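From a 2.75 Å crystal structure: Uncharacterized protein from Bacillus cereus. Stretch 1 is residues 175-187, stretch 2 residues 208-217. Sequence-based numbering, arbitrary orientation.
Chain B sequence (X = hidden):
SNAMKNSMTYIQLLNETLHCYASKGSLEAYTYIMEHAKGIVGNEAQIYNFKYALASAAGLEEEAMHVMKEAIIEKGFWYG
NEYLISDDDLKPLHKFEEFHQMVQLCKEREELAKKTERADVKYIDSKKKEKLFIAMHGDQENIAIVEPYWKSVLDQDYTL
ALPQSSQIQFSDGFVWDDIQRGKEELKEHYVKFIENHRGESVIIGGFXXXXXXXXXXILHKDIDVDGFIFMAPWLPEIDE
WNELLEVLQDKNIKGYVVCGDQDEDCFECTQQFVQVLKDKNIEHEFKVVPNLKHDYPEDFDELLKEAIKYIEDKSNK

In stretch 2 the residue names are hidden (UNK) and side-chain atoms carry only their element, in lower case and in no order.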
ATOM      1  N   VAL B 175      -8.804  10.549 -31.009  1.00 55.13           N
ATOM      2  CA  VAL B 175      -8.880  11.964 -30.575  1.00 58.30           C
ATOM      3  C   VAL B 175      -9.949  12.324 -29.577  1.00 60.97           C
ATOM      4  O   VAL B 175     -10.976  11.643 -29.487  1.00 65.27           O
ATOM      5  CB  VAL B 175      -9.147  12.919 -31.757  1.00 60.31           C
ATOM      6  CG1 VAL B 175      -8.002  12.863 -32.761  1.00 65.55           C
ATOM      7  CG2 VAL B 175     -10.460  12.584 -32.440  1.00 60.88           C
ATOM      8  N   TRP B 176      -9.727  13.453 -28.887  1.00 61.79           N
ATOM      9  CA  TRP B 176     -10.668  13.977 -27.878  1.00 63.90           C
ATOM     10  C   TRP B 176     -11.443  15.214 -28.376  1.00 66.13           C
ATOM     11  O   TRP B 176     -11.752  16.104 -27.592  1.00 64.86           O
ATOM     12  CB  TRP B 176      -9.932  14.335 -26.589  1.00 62.04           C
ATOM     13  CG  TRP B 176      -9.226  13.200 -25.986  1.00 64.68           C
ATOM     14  CD1 TRP B 176      -7.877  12.945 -26.018  1.00 63.26           C
ATOM     15  CD2 TRP B 176      -9.824  12.094 -25.324  1.00 68.17           C
ATOM     16  NE1 TRP B 176      -7.604  11.768 -25.373  1.00 58.84           N
ATOM     17  CE2 TRP B 176      -8.784  11.214 -24.952  1.00 61.86           C
ATOM     18  CE3 TRP B 176     -11.145  11.760 -24.995  1.00 73.60           C
ATOM     19  CZ2 TRP B 176      -9.016  10.043 -24.240  1.00 62.67           C
ATOM     20  CZ3 TRP B 176     -11.376  10.568 -24.298  1.00 76.17           C
ATOM     21  CH2 TRP B 176     -10.305   9.731 -23.925  1.00 67.26           C
ATOM     22  N   ASP B 177     -11.768  15.249 -29.671  1.00 69.17           N
ATOM     23  CA  ASP B 177     -12.499  16.369 -30.279  1.00 71.23           C
ATOM     24  C   ASP B 177     -13.750  16.743 -29.509  1.00 71.85           C
ATOM     25  O   ASP B 177     -13.862  17.856 -28.985  1.00 70.20           O
ATOM     26  CB  ASP B 177     -12.920  16.025 -31.707  1.00 71.57           C
ATOM     27  CG  ASP B 177     -11.772  15.948 -32.662  1.00 68.75           C
ATOM     28  OD1 ASP B 177     -10.652  16.421 -32.333  1.00 65.99           O
ATOM     29  OD2 ASP B 177     -12.035  15.473 -33.785  1.00 70.00           O
ATOM     30  N   ASP B 178     -14.660  15.768 -29.458  1.00 71.45           N
ATOM     31  CA  ASP B 178     -15.937  15.855 -28.792  1.00 73.12           C
ATOM     32  C   ASP B 178     -15.674  15.623 -27.318  1.00 68.51           C
ATOM     33  O   ASP B 178     -15.750  14.503 -26.849  1.00 71.78           O
ATOM     34  CB  ASP B 178     -16.881  14.785 -29.378  1.00 76.48           C
ATOM     35  CG  ASP B 178     -18.313  14.899 -28.870  1.00 82.60           C
ATOM     36  OD1 ASP B 178     -18.556  15.560 -27.829  1.00 85.67           O
ATOM     37  OD2 ASP B 178     -19.207  14.323 -29.532  1.00 85.25           O
ATOM     38  N   ILE B 179     -15.379  16.701 -26.592  1.00 66.35           N
ATOM     39  CA  ILE B 179     -15.072  16.611 -25.161  1.00 65.33           C
ATOM     40  C   ILE B 179     -16.186  16.088 -24.273  1.00 65.54           C
ATOM     41  O   ILE B 179     -15.983  15.930 -23.064  1.00 62.27           O
ATOM     42  CB  ILE B 179     -14.518  17.927 -24.546  1.00 68.37           C
ATOM     43  CG1 ILE B 179     -15.554  19.061 -24.580  1.00 75.09           C
ATOM     44  CG2 ILE B 179     -13.217  18.328 -25.236  1.00 67.24           C
ATOM     45  CD1 ILE B 179     -15.069  20.348 -23.934  1.00 75.54           C
ATOM     46  N   GLN B 180     -17.359  15.831 -24.844  1.00 70.11           N
ATOM     47  CA  GLN B 180     -18.468  15.321 -24.044  1.00 72.72           C
ATOM     48  C   GLN B 180     -18.366  13.839 -23.927  1.00 69.99           C
ATOM     49  O   GLN B 180     -18.384  13.309 -22.817  1.00 67.09           O
ATOM     50  CB  GLN B 180     -19.808  15.726 -24.627  1.00 77.83           C
ATOM     51  CG  GLN B 180     -20.024  17.226 -24.580  1.00 82.87           C
ATOM     52  CD  GLN B 180     -20.011  17.760 -23.161  1.00 84.20           C
ATOM     53  OE1 GLN B 180     -20.195  17.008 -22.198  1.00 81.88           O
ATOM     54  NE2 GLN B 180     -19.855  19.074 -23.027  1.00 87.16           N
ATOM     55  N   ARG B 181     -18.255  13.170 -25.070  1.00 71.41           N
ATOM     56  CA  ARG B 181     -18.124  11.712 -25.079  1.00 73.84           C
ATOM     57  C   ARG B 181     -16.919  11.371 -24.204  1.00 69.95           C
ATOM     58  O   ARG B 181     -16.954  10.438 -23.419  1.00 68.63           O
ATOM     59  CB  ARG B 181     -17.926  11.215 -26.497  1.00 76.07           C
ATOM     60  CG  ARG B 181     -19.111  11.489 -27.390  1.00 84.45           C
ATOM     61  CD  ARG B 181     -18.792  11.234 -28.847  1.00 87.86           C
ATOM     62  NE  ARG B 181     -18.311   9.887 -29.111  1.00 90.38           N
ATOM     63  CZ  ARG B 181     -17.970   9.455 -30.325  1.00 99.88           C
ATOM     64  NH1 ARG B 181     -18.082  10.262 -31.377  1.00106.02           N
ATOM     65  NH2 ARG B 181     -17.526   8.214 -30.499  1.00 97.66           N
ATOM     66  N   GLY B 182     -15.867  12.172 -24.317  1.00 66.86           N
ATOM     67  CA  GLY B 182     -14.678  11.976 -23.526  1.00 67.93           C
ATOM     68  C   GLY B 182     -14.991  11.978 -22.048  1.00 67.99           C
ATOM     69  O   GLY B 182     -14.638  11.056 -21.337  1.00 72.33           O
ATOM     70  N   LYS B 183     -15.623  13.032 -21.573  1.00 71.26           N
ATOM     71  CA  LYS B 183     -15.975  13.124 -20.168  1.00 72.92           C
ATOM     72  C   LYS B 183     -16.821  11.928 -19.769  1.00 71.88           C
ATOM     73  O   LYS B 183     -16.649  11.392 -18.686  1.00 70.73           O
ATOM     74  CB  LYS B 183     -16.811  14.370 -19.926  1.00 82.67           C
ATOM     75  CG  LYS B 183     -17.214  14.586 -18.472  1.00 87.42           C
ATOM     76  CD  LYS B 183     -18.252  15.683 -18.338  1.00 90.33           C
ATOM     77  CE  LYS B 183     -19.544  15.263 -19.031  1.00 96.31           C
ATOM     78  NZ  LYS B 183     -20.626  16.276 -18.894  1.00100.99           N
ATOM     79  N   GLU B 184     -17.762  11.549 -20.635  1.00 73.67           N
ATOM     80  CA  GLU B 184     -18.664  10.415 -20.372  1.00 76.13           C
ATOM     81  C   GLU B 184     -17.897   9.144 -20.202  1.00 69.97           C
ATOM     82  O   GLU B 184     -18.036   8.484 -19.193  1.00 71.38           O
ATOM     83  CB  GLU B 184     -19.675  10.220 -21.497  1.00 82.16           C
ATOM     84  CG  GLU B 184     -20.617  11.389 -21.700  1.00 89.26           C
ATOM     85  CD  GLU B 184     -21.498  11.211 -22.911  1.00 97.55           C
ATOM     86  OE1 GLU B 184     -21.522  10.095 -23.477  1.00101.08           O
ATOM     87  OE2 GLU B 184     -22.159  12.200 -23.302  1.00108.92           O
ATOM     88  N   GLU B 185     -17.093   8.809 -21.205  1.00 66.17           N
ATOM     89  CA  GLU B 185     -16.262   7.602 -21.181  1.00 64.01           C
ATOM     90  C   GLU B 185     -15.398   7.608 -19.946  1.00 60.29           C
ATOM     91  O   GLU B 185     -15.423   6.659 -19.178  1.00 61.00           O
ATOM     92  CB  GLU B 185     -15.385   7.506 -22.427  1.00 62.12           C
ATOM     93  CG  GLU B 185     -16.193   7.368 -23.705  1.00 64.53           C
ATOM     94  CD  GLU B 185     -15.340   7.345 -24.954  1.00 66.40           C
ATOM     95  OE1 GLU B 185     -14.110   7.038 -24.849  1.00 69.34           O
ATOM     96  OE2 GLU B 185     -15.918   7.601 -26.042  1.00 64.30           O
ATOM     97  N   LEU B 186     -14.690   8.708 -19.715  1.00 58.91           N
ATOM     98  CA  LEU B 186     -13.841   8.822 -18.548  1.00 59.81           C
ATOM     99  C   LEU B 186     -14.598   8.478 -17.278  1.00 63.12           C
ATOM    100  O   LEU B 186     -14.041   7.888 -16.362  1.00 65.94           O
ATOM    101  CB  LEU B 186     -13.194  10.205 -18.438  1.00 58.31           C
ATOM    102  CG  LEU B 186     -12.217  10.315 -17.247  1.00 60.53           C
ATOM    103  CD1 LEU B 186     -11.233   9.143 -17.187  1.00 59.78           C
ATOM    104  CD2 LEU B 186     -11.444  11.630 -17.213  1.00 58.36           C
ATOM    105  N   LYS B 187     -15.875   8.820 -17.229  1.00 69.72           N
ATOM    106  CA  LYS B 187     -16.700   8.531 -16.060  1.00 72.97           C
ATOM    107  C   LYS B 187     -17.011   7.048 -16.027  1.00 72.45           C
ATOM    108  O   LYS B 187     -16.885   6.409 -14.991  1.00 70.32           O
ATOM    109  CB  LYS B 187     -17.985   9.345 -16.131  1.00 78.27           C
ATOM    110  CG  LYS B 187     -18.890   9.204 -14.932  1.00 83.91           C
ATOM    111  CD  LYS B 187     -20.083  10.111 -15.154  1.00 85.85           C
ATOM    112  CE  LYS B 187     -20.823  10.386 -13.865  1.00 90.93           C
ATOM    113  NZ  LYS B 187     -21.981  11.294 -14.096  1.00 96.91           N
ATOM    114  N   UNK B 208      -1.808  17.255 -23.509  1.00 54.12           N
ATOM    115  CA  UNK B 208      -2.604  18.069 -24.470  1.00 56.05           C
ATOM    116  C   UNK B 208      -4.102  17.844 -24.256  1.00 54.93           C
ATOM    117  O   UNK B 208      -4.558  17.834 -23.117  1.00 55.50           O
ATOM    118  c   UNK B 208      -2.245  17.754 -25.926  1.00 59.98           C
ATOM    119  o   UNK B 208      -0.921  18.119 -26.224  1.00 68.10           O
ATOM    120  N   UNK B 209      -4.828  17.587 -25.349  1.00 50.64           N
ATOM    121  CA  UNK B 209      -6.249  17.316 -25.334  1.00 49.10           C
ATOM    122  C   UNK B 209      -6.595  16.302 -24.303  1.00 49.55           C
ATOM    123  O   UNK B 209      -7.712  16.243 -23.837  1.00 56.85           O
ATOM    124  c   UNK B 209      -6.709  16.796 -26.695  1.00 49.84           C
ATOM    125  N   UNK B 210      -5.662  15.435 -23.978  1.00 52.00           N
ATOM    126  CA  UNK B 210      -5.946  14.430 -22.983  1.00 53.07           C
ATOM    127  C   UNK B 210      -6.163  15.148 -21.690  1.00 52.76           C
ATOM    128  O   UNK B 210      -7.140  14.925 -20.998  1.00 55.93           O
ATOM    129  N   UNK B 211      -5.253  16.054 -21.385  1.00 52.98           N
ATOM    130  CA  UNK B 211      -5.355  16.812 -20.152  1.00 54.56           C
ATOM    131  C   UNK B 211      -6.653  17.651 -20.144  1.00 56.12           C
ATOM    132  O   UNK B 211      -7.227  17.856 -19.081  1.00 57.70           O
ATOM    133  c   UNK B 211      -4.112  17.672 -19.943  1.00 51.49           C
ATOM    134  N   UNK B 212      -7.129  18.072 -21.323  1.00 54.61           N
ATOM    135  CA  UNK B 212      -8.352  18.872 -21.429  1.00 56.79           C
ATOM    136  C   UNK B 212      -9.561  18.131 -20.880  1.00 56.86           C
ATOM    137  O   UNK B 212     -10.237  18.638 -19.966  1.00 56.93           O
ATOM    138  n   UNK B 212     -11.974  22.333 -26.059  1.00 80.84           N
ATOM    139  c   UNK B 212     -11.454  21.106 -26.224  1.00 78.40           C
ATOM    140  n   UNK B 212     -10.704  20.514 -25.284  1.00 69.09           N
ATOM    141  c   UNK B 212      -9.807  20.331 -22.878  1.00 62.96           C
ATOM    142  c   UNK B 212     -10.208  21.182 -24.098  1.00 65.52           C
ATOM    143  n   UNK B 212     -11.834  20.396 -27.278  1.00 86.41           N
ATOM    144  c   UNK B 212      -8.650  19.320 -22.873  1.00 58.33           C
ATOM    145  N   UNK B 213      -9.812  16.931 -21.411  1.00 53.72           N
ATOM    146  CA  UNK B 213     -10.948  16.121 -20.963  1.00 52.56           C
ATOM    147  C   UNK B 213     -10.795  15.814 -19.478  1.00 53.85           C
ATOM    148  O   UNK B 213     -11.772  15.798 -18.716  1.00 52.70           O
ATOM    149  c   UNK B 213     -12.195  13.971 -21.210  1.00 51.83           C
ATOM    150  c   UNK B 213     -11.281  15.081 -23.214  1.00 53.70           C
ATOM    151  c   UNK B 213     -11.061  14.816 -21.742  1.00 51.60           C
ATOM    152  N   UNK B 214      -9.555  15.563 -19.063  1.00 53.79           N
ATOM    153  CA  UNK B 214      -9.291  15.266 -17.668  1.00 56.06           C
ATOM    154  C   UNK B 214      -9.784  16.424 -16.802  1.00 62.22           C
ATOM    155  O   UNK B 214     -10.455  16.210 -15.797  1.00 70.25           O
ATOM    156  c   UNK B 214      -7.808  15.068 -17.437  1.00 55.36           C
ATOM    157  N   UNK B 215      -9.450  17.651 -17.189  1.00 61.61           N
ATOM    158  CA  UNK B 215      -9.850  18.800 -16.413  1.00 64.74           C
ATOM    159  C   UNK B 215     -11.377  19.044 -16.518  1.00 67.10           C
ATOM    160  O   UNK B 215     -12.020  19.386 -15.533  1.00 65.02           O
ATOM    161  c   UNK B 215      -8.603  22.521 -16.537  1.00 66.04           C
ATOM    162  c   UNK B 215      -9.073  20.047 -16.844  1.00 64.96           C
ATOM    163  c   UNK B 215      -9.309  21.301 -15.978  1.00 65.87           C
ATOM    164  c   UNK B 215      -8.827  21.054 -14.559  1.00 65.17           C
ATOM    165  N   UNK B 216     -11.949  18.852 -17.695  1.00 65.87           N
ATOM    166  CA  UNK B 216     -13.377  19.056 -17.864  1.00 69.93           C
ATOM    167  C   UNK B 216     -14.130  18.116 -16.935  1.00 68.57           C
ATOM    168  O   UNK B 216     -14.961  18.538 -16.152  1.00 71.19           O
ATOM    169  c   UNK B 216     -15.606  20.442 -19.726  1.00 79.55           C
ATOM    170  c   UNK B 216     -16.893  20.763 -20.102  1.00 83.25           C
ATOM    171  c   UNK B 216     -15.178  19.126 -19.660  1.00 76.71           C
ATOM    172  c   UNK B 216     -16.054  18.142 -20.080  1.00 80.60           C
ATOM    173  c   UNK B 216     -17.346  18.457 -20.476  1.00 84.47           C
ATOM    174  c   UNK B 216     -13.755  18.808 -19.319  1.00 71.03           C
ATOM    175  c   UNK B 216     -17.763  19.771 -20.475  1.00 83.81           C
ATOM    176  o   UNK B 216     -19.046  20.102 -20.846  1.00 86.49           O
ATOM    177  N   UNK B 217     -13.748  16.850 -16.961  1.00 66.62           N
ATOM    178  CA  UNK B 217     -14.377  15.821 -16.132  1.00 66.25           C
ATOM    179  C   UNK B 217     -14.334  16.149 -14.644  1.00 67.24           C
ATOM    180  O   UNK B 217     -15.348  16.090 -13.955  1.00 66.41           O
ATOM    181  o   UNK B 217     -13.886  14.118 -17.795  1.00 59.10           O
ATOM    182  c   UNK B 217     -14.364  13.365 -15.599  1.00 59.10           C
ATOM    183  c   UNK B 217     -13.718  14.444 -16.405  1.00 60.00           C
TER

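Position 208 carries one carbon followed by one oxygen, a CB bearing a single hydroxyl-type atom, and its CB, the nearest side-chain atom, is still 7.4 Å from Trp176 CD1. It is Ser208, at the N-cap of the second helix, although its side chain makes no capping bond; its OG is hydrogen-bonded elsewhere in the structure.

Position 209 has a single side-chain carbon, directed toward stretch 1, where it lies 4.1 Å from Trp176 CB. One carbon and nothing beyond it defines Ala209. Ala209 CA is 6.1 Å from Trp176 CA, an approach that a short side chain fits.

Position 210 has no side-chain atoms, and its CA lies 3.9 Å from Trp176 CD1, so the indole packs directly on the backbone. It is therefore Gly210.

Position 211 again shows one carbon, now pointing away from stretch 1 and out of contact: Ala211.

Position 212 has a chain of three carbons, a nitrogen, then a carbon carrying two further nitrogens, one of which lies 3.2 Å from Ile179 CG2. That terminal pattern is a guanidinium, and the residue is Arg212. Ile179 CG2 sits over one face of the planar group. Asp177 O lies 3.7 Å from Arg212 NH2, a proximity without an assigned hydrogen bond.

Position 213 has three carbons, one carrying the other two; of the outer pair, one is 3.7 Å from Trp176 CB and the other 3.5 Å from Gly182 C. The fork is that of valine. Val213, with chi1 at t, thus spreads its two methyls over different neighbours: CG2 faces Trp176 and also lies 4.3 Å from Ile179 CG2, while CG1 meets Gly182. An ideal CB on Gly182 would stand only 3.1 Å from Val213 CG1 and 3.0 Å from Trp176 CE3, so the bare glycine leaves room for both.

Position 214 has one carbon, pointing away, and its CA is 4.3 Å from Leu186 CD2; this is Ala214.

Position 215 has four carbons forked at the second, pointing away and none of them in contact with stretch 1, hence Leu215.

Position 216 has one carbon leading to a six-carbon ring that bears an oxygen, and this oxygen is 2.5 Å from Gln180 NE2: the signature of Tyr216. Gln180 NE2 donates to Tyr216 OH (angle 147°). Ile179 CD1 lies 4.2 Å from the centroid of the Tyr216 ring and 8° off its normal, a CH-pi contact over the face, and Lys183 CD approaches Tyr216 CE2 at 3.6 Å.

Position 217 has one carbon carrying an oxygen and a carbon, the oxygen 3.5 Å from Leu186 CD2 and 3.4 Å from Lys183 CG: Thr217. Thr217 OG1 donates to Val213 O at 2.9 Å, within its own helix.

The helix axes approach to 9.0 Å at 68°, and the two stretches bury 689 Å² in all. Trp176, Ile179 and Val213 supply apolar packing, with Gly182 admitting the valine closely. The Gln180–Tyr216 pair is the only hydrogen bond across the stretches, so most contacts between them are packing contacts.

Stretch 2 208-217: SAGARVALYT
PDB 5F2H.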